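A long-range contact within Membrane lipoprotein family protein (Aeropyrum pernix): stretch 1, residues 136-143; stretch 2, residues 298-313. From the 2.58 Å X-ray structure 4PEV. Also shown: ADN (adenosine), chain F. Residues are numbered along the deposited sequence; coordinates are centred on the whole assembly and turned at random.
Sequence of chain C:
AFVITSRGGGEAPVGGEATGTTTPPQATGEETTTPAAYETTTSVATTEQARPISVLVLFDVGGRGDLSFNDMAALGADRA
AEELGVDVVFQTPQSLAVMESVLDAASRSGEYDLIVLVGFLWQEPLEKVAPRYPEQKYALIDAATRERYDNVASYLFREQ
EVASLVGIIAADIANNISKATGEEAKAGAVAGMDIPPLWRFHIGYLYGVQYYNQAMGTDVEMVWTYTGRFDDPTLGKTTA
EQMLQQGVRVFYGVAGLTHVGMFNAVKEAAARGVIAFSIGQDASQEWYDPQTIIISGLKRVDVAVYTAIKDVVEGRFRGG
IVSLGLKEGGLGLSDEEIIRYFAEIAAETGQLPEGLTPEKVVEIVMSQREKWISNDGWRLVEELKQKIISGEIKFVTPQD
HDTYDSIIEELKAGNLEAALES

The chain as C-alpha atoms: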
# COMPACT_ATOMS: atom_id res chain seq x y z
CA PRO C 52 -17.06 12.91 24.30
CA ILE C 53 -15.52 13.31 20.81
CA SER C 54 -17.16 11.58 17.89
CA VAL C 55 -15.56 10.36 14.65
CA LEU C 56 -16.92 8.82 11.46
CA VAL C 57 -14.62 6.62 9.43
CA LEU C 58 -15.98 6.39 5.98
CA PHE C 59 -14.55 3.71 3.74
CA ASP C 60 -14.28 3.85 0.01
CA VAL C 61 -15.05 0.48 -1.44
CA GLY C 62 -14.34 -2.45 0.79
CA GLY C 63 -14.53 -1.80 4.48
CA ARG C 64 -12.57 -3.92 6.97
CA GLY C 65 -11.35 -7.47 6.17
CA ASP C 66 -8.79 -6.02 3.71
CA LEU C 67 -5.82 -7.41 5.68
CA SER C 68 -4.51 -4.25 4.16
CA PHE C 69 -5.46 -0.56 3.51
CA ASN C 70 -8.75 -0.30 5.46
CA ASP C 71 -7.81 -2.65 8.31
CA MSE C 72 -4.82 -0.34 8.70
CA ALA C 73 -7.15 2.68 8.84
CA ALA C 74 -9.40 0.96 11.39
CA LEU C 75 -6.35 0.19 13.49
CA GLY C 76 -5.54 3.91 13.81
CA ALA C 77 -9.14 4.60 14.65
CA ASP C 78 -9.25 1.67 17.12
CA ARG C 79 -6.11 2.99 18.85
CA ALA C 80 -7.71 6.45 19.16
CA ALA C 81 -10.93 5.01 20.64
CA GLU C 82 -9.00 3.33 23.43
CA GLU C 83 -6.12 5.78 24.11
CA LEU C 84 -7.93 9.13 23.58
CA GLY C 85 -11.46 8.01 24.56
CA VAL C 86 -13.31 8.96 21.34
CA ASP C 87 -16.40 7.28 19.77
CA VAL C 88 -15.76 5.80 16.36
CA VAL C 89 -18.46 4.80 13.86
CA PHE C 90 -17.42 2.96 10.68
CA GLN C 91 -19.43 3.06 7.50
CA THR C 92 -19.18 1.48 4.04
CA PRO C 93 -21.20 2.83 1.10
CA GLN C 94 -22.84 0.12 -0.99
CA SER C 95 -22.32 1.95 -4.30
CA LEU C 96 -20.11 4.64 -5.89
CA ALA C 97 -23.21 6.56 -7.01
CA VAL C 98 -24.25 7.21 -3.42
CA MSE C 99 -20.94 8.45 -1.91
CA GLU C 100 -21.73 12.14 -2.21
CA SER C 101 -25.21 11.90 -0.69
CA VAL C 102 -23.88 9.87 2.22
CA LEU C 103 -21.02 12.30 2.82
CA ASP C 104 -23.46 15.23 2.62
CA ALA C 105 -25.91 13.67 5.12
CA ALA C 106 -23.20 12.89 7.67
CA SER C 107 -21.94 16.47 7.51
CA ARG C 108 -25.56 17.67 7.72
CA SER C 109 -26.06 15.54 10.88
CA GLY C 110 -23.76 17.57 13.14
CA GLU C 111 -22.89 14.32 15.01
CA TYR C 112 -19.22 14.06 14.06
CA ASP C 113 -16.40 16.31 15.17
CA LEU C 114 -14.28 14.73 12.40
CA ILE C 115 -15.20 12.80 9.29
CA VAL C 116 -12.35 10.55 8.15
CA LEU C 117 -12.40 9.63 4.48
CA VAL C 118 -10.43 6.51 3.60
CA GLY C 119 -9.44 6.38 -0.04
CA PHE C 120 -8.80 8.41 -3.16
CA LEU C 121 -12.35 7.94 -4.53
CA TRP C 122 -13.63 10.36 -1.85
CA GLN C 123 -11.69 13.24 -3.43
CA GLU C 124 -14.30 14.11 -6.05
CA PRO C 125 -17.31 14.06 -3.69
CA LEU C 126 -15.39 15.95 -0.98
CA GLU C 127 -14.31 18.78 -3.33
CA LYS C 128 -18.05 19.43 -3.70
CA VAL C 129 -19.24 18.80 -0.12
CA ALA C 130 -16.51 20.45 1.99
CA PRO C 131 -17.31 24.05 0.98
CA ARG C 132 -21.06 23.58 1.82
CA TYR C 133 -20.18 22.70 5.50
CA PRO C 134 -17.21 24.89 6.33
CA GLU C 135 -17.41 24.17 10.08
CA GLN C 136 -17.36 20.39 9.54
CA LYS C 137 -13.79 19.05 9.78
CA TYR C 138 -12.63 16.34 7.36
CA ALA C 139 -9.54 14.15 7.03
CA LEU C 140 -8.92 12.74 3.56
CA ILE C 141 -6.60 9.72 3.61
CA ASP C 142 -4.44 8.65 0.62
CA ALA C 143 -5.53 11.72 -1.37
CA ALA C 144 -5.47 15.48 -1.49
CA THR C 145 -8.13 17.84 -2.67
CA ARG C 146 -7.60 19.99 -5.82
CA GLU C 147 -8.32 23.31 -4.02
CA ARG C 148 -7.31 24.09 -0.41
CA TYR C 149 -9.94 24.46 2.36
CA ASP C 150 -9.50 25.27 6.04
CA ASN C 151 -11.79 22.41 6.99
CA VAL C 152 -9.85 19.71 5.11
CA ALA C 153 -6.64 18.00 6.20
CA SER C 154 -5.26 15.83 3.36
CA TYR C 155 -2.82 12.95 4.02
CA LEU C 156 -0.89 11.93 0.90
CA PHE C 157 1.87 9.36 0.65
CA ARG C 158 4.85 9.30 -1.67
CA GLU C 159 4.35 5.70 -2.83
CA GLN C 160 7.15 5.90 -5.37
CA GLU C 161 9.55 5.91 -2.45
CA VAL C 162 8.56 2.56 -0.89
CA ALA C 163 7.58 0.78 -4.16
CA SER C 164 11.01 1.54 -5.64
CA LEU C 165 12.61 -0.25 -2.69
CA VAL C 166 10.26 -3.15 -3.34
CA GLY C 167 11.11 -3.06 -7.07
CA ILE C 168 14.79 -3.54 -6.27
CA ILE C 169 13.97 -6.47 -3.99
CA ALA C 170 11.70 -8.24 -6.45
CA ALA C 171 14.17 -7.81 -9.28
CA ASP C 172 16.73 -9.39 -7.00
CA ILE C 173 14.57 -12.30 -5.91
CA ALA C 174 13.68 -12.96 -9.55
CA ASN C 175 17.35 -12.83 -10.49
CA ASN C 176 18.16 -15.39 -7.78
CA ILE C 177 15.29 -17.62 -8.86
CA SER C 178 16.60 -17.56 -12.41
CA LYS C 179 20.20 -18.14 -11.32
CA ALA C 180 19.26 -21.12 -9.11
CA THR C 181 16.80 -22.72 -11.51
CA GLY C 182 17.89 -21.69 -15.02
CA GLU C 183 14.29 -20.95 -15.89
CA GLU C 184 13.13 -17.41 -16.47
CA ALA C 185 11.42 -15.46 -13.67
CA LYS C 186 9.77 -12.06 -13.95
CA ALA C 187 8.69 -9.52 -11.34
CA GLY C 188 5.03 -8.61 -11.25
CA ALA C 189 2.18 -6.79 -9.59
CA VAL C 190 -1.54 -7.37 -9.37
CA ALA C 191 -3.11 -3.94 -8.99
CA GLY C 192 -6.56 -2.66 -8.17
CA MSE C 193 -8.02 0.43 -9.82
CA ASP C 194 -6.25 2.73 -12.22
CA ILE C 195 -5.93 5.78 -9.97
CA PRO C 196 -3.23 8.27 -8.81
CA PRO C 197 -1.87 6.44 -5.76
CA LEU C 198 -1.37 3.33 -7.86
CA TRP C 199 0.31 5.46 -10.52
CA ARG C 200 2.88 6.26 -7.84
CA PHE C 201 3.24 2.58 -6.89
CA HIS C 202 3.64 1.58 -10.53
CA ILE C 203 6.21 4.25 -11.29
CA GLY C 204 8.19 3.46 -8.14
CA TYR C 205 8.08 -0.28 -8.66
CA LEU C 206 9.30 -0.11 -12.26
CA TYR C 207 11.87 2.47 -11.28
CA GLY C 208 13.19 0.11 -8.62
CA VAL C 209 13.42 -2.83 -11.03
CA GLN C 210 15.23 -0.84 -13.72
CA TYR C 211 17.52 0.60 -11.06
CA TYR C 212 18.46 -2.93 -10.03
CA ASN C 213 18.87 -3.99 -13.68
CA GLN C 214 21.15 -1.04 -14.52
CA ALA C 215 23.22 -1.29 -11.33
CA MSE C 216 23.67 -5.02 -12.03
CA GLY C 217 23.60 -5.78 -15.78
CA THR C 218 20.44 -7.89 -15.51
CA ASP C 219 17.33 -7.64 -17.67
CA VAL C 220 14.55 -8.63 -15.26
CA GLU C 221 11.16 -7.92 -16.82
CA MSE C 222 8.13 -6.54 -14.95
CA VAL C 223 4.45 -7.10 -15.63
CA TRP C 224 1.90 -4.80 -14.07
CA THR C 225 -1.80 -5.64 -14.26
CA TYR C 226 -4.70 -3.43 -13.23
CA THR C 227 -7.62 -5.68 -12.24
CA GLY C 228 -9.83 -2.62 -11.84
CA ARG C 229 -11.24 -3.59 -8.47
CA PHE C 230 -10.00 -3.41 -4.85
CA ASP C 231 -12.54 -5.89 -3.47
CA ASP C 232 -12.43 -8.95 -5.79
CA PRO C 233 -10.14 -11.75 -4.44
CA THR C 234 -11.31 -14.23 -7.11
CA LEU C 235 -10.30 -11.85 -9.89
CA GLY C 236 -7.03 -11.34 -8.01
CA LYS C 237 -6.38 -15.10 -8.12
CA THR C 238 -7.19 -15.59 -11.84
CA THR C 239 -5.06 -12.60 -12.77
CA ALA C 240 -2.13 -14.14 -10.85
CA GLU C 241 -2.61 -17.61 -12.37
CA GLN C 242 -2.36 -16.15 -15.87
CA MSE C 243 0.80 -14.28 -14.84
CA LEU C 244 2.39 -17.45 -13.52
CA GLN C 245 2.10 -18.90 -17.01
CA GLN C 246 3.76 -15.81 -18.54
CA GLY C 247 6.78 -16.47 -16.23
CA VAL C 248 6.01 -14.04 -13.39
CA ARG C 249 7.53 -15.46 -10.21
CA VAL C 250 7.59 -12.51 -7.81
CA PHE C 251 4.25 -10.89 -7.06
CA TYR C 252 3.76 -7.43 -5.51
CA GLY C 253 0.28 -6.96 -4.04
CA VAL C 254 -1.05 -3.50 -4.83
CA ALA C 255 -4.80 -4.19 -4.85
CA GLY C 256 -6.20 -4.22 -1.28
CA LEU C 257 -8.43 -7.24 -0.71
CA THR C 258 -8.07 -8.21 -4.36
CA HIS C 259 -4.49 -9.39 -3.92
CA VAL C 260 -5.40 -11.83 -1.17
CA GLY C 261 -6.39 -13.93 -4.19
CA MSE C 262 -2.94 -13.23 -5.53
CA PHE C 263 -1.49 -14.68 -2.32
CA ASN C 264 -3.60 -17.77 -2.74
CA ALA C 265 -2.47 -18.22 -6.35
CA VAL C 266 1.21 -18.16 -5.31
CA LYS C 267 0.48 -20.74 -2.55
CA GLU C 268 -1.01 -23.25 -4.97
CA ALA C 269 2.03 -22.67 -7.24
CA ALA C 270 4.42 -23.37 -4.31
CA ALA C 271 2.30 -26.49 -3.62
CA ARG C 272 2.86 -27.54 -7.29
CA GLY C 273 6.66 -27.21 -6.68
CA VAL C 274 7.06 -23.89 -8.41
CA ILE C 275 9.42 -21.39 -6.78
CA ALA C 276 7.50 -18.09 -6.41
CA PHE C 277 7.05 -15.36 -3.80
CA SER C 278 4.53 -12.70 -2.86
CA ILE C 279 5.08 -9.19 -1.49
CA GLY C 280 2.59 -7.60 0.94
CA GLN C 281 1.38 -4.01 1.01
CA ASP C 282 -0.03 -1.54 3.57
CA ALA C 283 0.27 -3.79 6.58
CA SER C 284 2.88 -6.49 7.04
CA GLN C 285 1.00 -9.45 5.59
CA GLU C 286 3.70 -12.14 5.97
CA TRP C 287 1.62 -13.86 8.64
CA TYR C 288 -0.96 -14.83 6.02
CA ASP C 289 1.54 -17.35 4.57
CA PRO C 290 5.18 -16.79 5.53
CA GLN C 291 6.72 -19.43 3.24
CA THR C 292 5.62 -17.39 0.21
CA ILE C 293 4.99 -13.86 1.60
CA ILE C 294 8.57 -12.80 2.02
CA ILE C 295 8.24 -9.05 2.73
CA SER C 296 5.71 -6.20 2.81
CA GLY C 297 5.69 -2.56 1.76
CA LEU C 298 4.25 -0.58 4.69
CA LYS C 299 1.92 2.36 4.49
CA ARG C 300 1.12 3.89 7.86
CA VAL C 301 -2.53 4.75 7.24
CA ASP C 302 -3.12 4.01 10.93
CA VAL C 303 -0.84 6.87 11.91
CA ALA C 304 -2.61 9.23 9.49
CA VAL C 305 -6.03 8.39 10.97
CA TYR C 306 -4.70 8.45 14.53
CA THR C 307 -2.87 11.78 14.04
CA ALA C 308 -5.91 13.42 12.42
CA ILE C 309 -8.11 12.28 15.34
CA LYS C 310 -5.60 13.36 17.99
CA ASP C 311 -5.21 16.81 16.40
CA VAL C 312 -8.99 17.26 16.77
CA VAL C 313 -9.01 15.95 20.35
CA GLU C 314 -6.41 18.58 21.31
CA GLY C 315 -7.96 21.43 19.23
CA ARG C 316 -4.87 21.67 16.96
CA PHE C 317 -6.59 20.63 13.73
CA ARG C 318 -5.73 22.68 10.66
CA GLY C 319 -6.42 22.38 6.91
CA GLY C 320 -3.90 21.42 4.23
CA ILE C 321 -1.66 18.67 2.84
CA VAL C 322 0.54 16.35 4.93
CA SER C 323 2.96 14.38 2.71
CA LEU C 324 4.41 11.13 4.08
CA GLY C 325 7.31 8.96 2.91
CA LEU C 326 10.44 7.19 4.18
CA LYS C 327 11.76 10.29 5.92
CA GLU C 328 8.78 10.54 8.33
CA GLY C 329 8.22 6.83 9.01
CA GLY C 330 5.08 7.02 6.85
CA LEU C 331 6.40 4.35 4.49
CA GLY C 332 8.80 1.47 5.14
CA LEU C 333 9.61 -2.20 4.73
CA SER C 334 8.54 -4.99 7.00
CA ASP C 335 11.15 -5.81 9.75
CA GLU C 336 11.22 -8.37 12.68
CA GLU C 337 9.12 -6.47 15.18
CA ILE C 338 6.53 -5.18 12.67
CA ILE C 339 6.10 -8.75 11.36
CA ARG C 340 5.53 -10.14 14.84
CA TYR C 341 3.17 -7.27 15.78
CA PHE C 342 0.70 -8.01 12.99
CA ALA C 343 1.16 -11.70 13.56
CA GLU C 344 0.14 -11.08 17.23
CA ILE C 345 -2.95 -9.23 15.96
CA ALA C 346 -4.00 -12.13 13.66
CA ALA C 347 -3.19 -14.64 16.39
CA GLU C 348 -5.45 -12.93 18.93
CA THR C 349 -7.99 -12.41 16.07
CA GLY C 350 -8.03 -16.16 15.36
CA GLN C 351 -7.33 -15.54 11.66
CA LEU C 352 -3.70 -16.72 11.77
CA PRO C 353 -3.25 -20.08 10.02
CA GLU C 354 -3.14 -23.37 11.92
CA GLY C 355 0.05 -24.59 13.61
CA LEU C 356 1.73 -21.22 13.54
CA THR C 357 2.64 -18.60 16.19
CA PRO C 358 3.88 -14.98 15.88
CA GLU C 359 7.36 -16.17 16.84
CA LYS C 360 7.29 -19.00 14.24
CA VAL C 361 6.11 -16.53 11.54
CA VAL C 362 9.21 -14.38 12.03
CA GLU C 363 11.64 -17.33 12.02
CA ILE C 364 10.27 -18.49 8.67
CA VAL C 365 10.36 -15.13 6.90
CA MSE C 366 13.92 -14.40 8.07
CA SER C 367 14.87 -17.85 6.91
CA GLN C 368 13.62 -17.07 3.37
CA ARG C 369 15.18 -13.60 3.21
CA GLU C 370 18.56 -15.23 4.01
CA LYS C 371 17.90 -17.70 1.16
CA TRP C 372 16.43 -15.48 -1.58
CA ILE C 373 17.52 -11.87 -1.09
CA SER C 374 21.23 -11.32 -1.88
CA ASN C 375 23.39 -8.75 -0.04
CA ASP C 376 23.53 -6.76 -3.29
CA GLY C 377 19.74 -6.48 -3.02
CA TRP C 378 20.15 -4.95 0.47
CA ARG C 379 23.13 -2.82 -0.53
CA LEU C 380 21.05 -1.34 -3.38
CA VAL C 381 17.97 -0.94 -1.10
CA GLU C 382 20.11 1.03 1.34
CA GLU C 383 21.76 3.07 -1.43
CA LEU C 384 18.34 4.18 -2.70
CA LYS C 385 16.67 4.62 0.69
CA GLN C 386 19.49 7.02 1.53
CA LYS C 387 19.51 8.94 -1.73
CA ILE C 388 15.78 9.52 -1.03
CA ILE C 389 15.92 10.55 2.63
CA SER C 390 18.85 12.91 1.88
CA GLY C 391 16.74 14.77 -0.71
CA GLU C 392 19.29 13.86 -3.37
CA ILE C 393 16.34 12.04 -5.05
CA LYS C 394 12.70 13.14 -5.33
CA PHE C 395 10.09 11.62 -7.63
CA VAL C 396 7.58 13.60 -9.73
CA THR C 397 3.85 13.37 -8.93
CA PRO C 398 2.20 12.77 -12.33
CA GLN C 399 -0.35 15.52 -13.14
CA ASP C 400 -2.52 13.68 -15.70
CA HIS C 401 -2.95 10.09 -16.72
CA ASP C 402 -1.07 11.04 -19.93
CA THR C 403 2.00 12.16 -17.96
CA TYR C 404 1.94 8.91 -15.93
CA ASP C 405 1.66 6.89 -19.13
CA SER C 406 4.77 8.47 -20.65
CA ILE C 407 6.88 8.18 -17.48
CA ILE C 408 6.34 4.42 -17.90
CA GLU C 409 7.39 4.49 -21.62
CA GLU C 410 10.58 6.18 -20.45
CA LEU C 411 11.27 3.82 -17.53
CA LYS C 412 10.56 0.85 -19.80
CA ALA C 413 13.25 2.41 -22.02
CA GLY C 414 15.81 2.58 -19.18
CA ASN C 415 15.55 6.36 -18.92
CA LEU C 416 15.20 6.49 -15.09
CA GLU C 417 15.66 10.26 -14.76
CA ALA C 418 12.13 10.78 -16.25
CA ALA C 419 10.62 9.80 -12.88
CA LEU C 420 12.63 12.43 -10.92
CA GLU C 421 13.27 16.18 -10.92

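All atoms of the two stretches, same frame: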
# COMPACT_ATOMS: atom_id res chain seq x y z
N GLN C 136 -17.60 21.82 9.43
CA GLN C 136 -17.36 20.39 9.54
C GLN C 136 -15.92 20.12 9.16
O GLN C 136 -15.52 20.48 8.05
CB GLN C 136 -18.28 19.61 8.58
CG GLN C 136 -18.10 18.11 8.57
CD GLN C 136 -18.28 17.52 9.94
OE1 GLN C 136 -19.34 17.68 10.54
NE2 GLN C 136 -17.25 16.85 10.47
N LYS C 137 -15.17 19.46 10.06
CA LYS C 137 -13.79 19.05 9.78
C LYS C 137 -13.73 17.68 9.12
O LYS C 137 -14.45 16.77 9.52
CB LYS C 137 -12.96 18.99 11.05
CG LYS C 137 -13.21 20.13 12.00
CD LYS C 137 -12.02 20.34 12.92
CE LYS C 137 -12.43 21.05 14.20
NZ LYS C 137 -13.30 20.18 15.05
N TYR C 138 -12.82 17.55 8.15
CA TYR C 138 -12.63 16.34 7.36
C TYR C 138 -11.16 15.95 7.33
O TYR C 138 -10.31 16.82 7.23
CB TYR C 138 -13.05 16.57 5.92
CG TYR C 138 -14.48 16.98 5.73
CD1 TYR C 138 -15.49 16.04 5.64
CD2 TYR C 138 -14.83 18.32 5.59
CE1 TYR C 138 -16.80 16.42 5.45
CE2 TYR C 138 -16.14 18.70 5.39
CZ TYR C 138 -17.11 17.75 5.32
OH TYR C 138 -18.41 18.12 5.12
N ALA C 139 -10.87 14.65 7.40
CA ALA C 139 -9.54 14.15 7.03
C ALA C 139 -9.66 13.23 5.83
O ALA C 139 -10.42 12.27 5.85
CB ALA C 139 -8.87 13.44 8.19
N LEU C 140 -8.96 13.56 4.75
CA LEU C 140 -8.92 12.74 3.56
C LEU C 140 -7.65 11.92 3.62
O LEU C 140 -6.58 12.48 3.79
CB LEU C 140 -8.93 13.62 2.31
CG LEU C 140 -9.02 12.93 0.95
CD1 LEU C 140 -10.09 11.83 0.90
CD2 LEU C 140 -9.28 13.96 -0.14
N ILE C 141 -7.77 10.60 3.53
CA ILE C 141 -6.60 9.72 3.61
C ILE C 141 -6.27 9.14 2.23
O ILE C 141 -7.18 8.70 1.51
CB ILE C 141 -6.80 8.55 4.59
CG1 ILE C 141 -7.38 9.02 5.93
CG2 ILE C 141 -5.49 7.80 4.80
CD1 ILE C 141 -6.60 10.12 6.63
N ASP C 142 -4.98 9.17 1.89
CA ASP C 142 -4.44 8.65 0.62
C ASP C 142 -4.79 9.54 -0.57
O ASP C 142 -4.70 9.11 -1.72
CB ASP C 142 -4.92 7.21 0.39
CG ASP C 142 -3.95 6.38 -0.45
OD1 ASP C 142 -2.73 6.42 -0.15
OD2 ASP C 142 -4.39 5.66 -1.38
N ALA C 143 -5.19 10.78 -0.30
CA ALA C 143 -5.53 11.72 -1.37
C ALA C 143 -5.52 13.14 -0.85
O ALA C 143 -5.59 13.37 0.35
CB ALA C 143 -6.89 11.41 -1.98
N LEU C 298 5.13 -1.09 3.63
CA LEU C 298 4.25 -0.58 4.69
C LEU C 298 3.77 0.79 4.33
O LEU C 298 4.52 1.58 3.80
CB LEU C 298 4.98 -0.47 6.02
CG LEU C 298 5.53 -1.76 6.58
CD1 LEU C 298 6.44 -1.43 7.75
CD2 LEU C 298 4.40 -2.69 7.00
N LYS C 299 2.51 1.05 4.64
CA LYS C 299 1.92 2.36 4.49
C LYS C 299 1.18 2.63 5.78
O LYS C 299 0.24 1.92 6.11
CB LYS C 299 0.97 2.38 3.30
CG LYS C 299 0.37 3.74 3.02
CD LYS C 299 0.28 4.07 1.53
CE LYS C 299 -1.11 3.84 0.96
NZ LYS C 299 -1.21 4.30 -0.46
N ARG C 300 1.63 3.64 6.52
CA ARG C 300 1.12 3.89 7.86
C ARG C 300 -0.16 4.72 7.86
O ARG C 300 -0.21 5.81 8.44
CB ARG C 300 2.20 4.53 8.73
CG ARG C 300 3.48 3.71 8.82
CD ARG C 300 3.22 2.25 9.19
NE ARG C 300 2.49 2.15 10.44
CZ ARG C 300 3.05 2.12 11.64
NH1 ARG C 300 4.36 2.18 11.78
NH2 ARG C 300 2.30 2.04 12.73
N VAL C 301 -1.20 4.15 7.25
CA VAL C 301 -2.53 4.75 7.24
C VAL C 301 -3.09 4.91 8.66
O VAL C 301 -3.85 5.84 8.94
CB VAL C 301 -3.49 3.88 6.40
CG1 VAL C 301 -4.92 4.42 6.47
CG2 VAL C 301 -3.03 3.83 4.96
N ASP C 302 -2.71 3.99 9.53
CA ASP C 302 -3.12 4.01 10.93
C ASP C 302 -2.62 5.25 11.64
O ASP C 302 -3.34 5.82 12.46
CB ASP C 302 -2.66 2.75 11.66
CG ASP C 302 -1.16 2.51 11.56
OD1 ASP C 302 -0.56 2.68 10.47
OD2 ASP C 302 -0.59 2.14 12.60
N VAL C 303 -1.41 5.68 11.30
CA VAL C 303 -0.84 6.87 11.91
C VAL C 303 -1.54 8.10 11.36
O VAL C 303 -1.83 9.02 12.10
CB VAL C 303 0.69 6.94 11.71
CG1 VAL C 303 1.25 8.25 12.22
CG2 VAL C 303 1.35 5.77 12.43
N ALA C 304 -1.82 8.13 10.06
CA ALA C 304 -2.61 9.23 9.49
C ALA C 304 -3.89 9.41 10.29
O ALA C 304 -4.10 10.46 10.91
CB ALA C 304 -2.95 8.98 8.03
N VAL C 305 -4.72 8.36 10.31
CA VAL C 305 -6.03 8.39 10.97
C VAL C 305 -5.89 8.78 12.42
O VAL C 305 -6.66 9.61 12.91
CB VAL C 305 -6.74 7.02 10.91
CG1 VAL C 305 -7.96 6.98 11.83
CG2 VAL C 305 -7.15 6.68 9.49
N TYR C 306 -4.93 8.18 13.11
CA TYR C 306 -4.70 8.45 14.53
C TYR C 306 -4.23 9.90 14.79
O TYR C 306 -4.67 10.54 15.75
CB TYR C 306 -3.67 7.46 15.12
CG TYR C 306 -3.41 7.71 16.58
CD1 TYR C 306 -4.24 7.19 17.54
CD2 TYR C 306 -2.36 8.53 16.99
CE1 TYR C 306 -4.03 7.44 18.88
CE2 TYR C 306 -2.15 8.79 18.32
CZ TYR C 306 -2.99 8.24 19.26
OH TYR C 306 -2.82 8.47 20.60
N THR C 307 -3.34 10.41 13.95
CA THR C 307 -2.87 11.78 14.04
C THR C 307 -4.01 12.76 13.79
O THR C 307 -4.22 13.68 14.55
CB THR C 307 -1.71 12.02 13.05
OG1 THR C 307 -0.56 11.27 13.49
CG2 THR C 307 -1.34 13.49 12.96
N ALA C 308 -4.76 12.54 12.72
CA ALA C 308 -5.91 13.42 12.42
C ALA C 308 -6.96 13.47 13.55
O ALA C 308 -7.60 14.51 13.77
CB ALA C 308 -6.57 13.01 11.12
N ILE C 309 -7.16 12.35 14.23
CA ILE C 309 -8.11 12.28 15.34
C ILE C 309 -7.55 12.94 16.59
O ILE C 309 -8.28 13.61 17.33
CB ILE C 309 -8.47 10.83 15.66
CG1 ILE C 309 -9.26 10.24 14.50
CG2 ILE C 309 -9.31 10.75 16.92
CD1 ILE C 309 -9.40 8.74 14.55
N LYS C 310 -6.26 12.74 16.84
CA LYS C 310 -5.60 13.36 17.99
C LYS C 310 -5.61 14.88 17.85
O LYS C 310 -6.08 15.58 18.74
CB LYS C 310 -4.16 12.86 18.13
CG LYS C 310 -3.61 13.05 19.52
CD LYS C 310 -2.14 12.69 19.58
CE LYS C 310 -1.67 12.57 21.02
NZ LYS C 310 -0.20 12.79 21.11
N ASP C 311 -5.14 15.38 16.71
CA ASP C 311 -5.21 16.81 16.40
C ASP C 311 -6.57 17.38 16.81
O ASP C 311 -6.63 18.37 17.53
CB ASP C 311 -4.93 17.08 14.91
CG ASP C 311 -3.43 17.06 14.55
OD1 ASP C 311 -2.59 16.62 15.36
OD2 ASP C 311 -3.08 17.50 13.43
N VAL C 312 -7.66 16.74 16.41
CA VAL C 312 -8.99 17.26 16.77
C VAL C 312 -9.21 17.21 18.28
O VAL C 312 -9.73 18.16 18.85
CB VAL C 312 -10.14 16.51 16.08
CG1 VAL C 312 -11.49 16.94 16.64
CG2 VAL C 312 -10.08 16.75 14.58
N VAL C 313 -8.80 16.12 18.91
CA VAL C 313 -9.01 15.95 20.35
C VAL C 313 -8.32 17.05 21.16
O VAL C 313 -8.81 17.45 22.22
CB VAL C 313 -8.57 14.53 20.81
CG1 VAL C 313 -8.37 14.46 22.33
CG2 VAL C 313 -9.60 13.49 20.38
O5' ADN F . -3.50 -2.23 -1.52
C5' ADN F . -2.66 -1.37 -2.33
C4' ADN F . -3.09 0.09 -2.41
O4' ADN F . -4.35 0.25 -3.08
C3' ADN F . -3.29 0.84 -1.09
O3' ADN F . -2.05 1.27 -0.52
C2' ADN F . -4.21 1.98 -1.50
O2' ADN F . -3.51 3.09 -2.08
C1' ADN F . -5.08 1.34 -2.54
N9 ADN F . -6.33 0.81 -1.95
C8 ADN F . -6.49 -0.36 -1.28
N7 ADN F . -7.78 -0.53 -0.89
C5 ADN F . -8.46 0.56 -1.33
C6 ADN F . -9.85 1.06 -1.27
N6 ADN F . -10.79 0.33 -0.64
N1 ADN F . -10.13 2.25 -1.84
C2 ADN F . -9.19 3.00 -2.46
N3 ADN F . -7.92 2.61 -2.55
C4 ADN F . -7.49 1.44 -2.02

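Strand 137-141 lies against helix 301-313, the two running nearly antiparallel (170°) with their axes 9.4 Å apart at closest approach; 340 Å² of surface is buried, counting both sides. The packing is mostly apolar: strand alternation turns Lys137, Ala139 and Ile141 toward the helix, while Tyr138 and Leu140 stay out of its reach. On the helix, Ala304, Ala308 and Val312, spaced four residues apart, point back at the strand. The approach is tightest in the middle, where two alanines meet: the CA atoms of Ala139 and Ala308 are 6.5 Å apart and their CB atoms 3.7 Å. Ile141 has the largest covered area, 77 Å², and spans the first turn of the helix. Ile141 CG2 lies 3.8 Å from Val301 CG1, Ile141 CD1 4.1 Å from Ala304 CB, and Ile141 CG1 4.3 Å from Val305 CG2. At the other end the contact thins out: Lys137 NZ comes within 4.0 Å of Val312 CG1, without a polar partner for the amine in the helix.

Beyond the strand, a charged pair completes the contact: Asp142 points sideways from its CA, yet its carboxylate comes nearer to stretch 2. Lys299, just ahead of the helix, reaches across to it, and Lys299 NZ donates to Asp142 OD1 at 2.6 Å, a short hydrogen bond within a salt bridge. Both residues also hold the adenosine ribose. Adenosine O2' donates to Asp142 OD2 (2.8 Å) and accepts from Lys299 NZ (3.1 Å); a weak bond joins Lys299 NZ to adenosine O3' (3.1 Å). The ion pair thus binds the stretches together and grips the sugar edge.

Within stretch 2, Arg300, at the N-cap position right before the helix, forms a salt bridge with Asp302 in its first turn, with Arg300 NH2 2.9 Å from Asp302 OD2 and Arg300 NE 3.1 Å from Asp302 OD1. Thr307 OG1 donates to Val303 O (2.9 Å), one turn back.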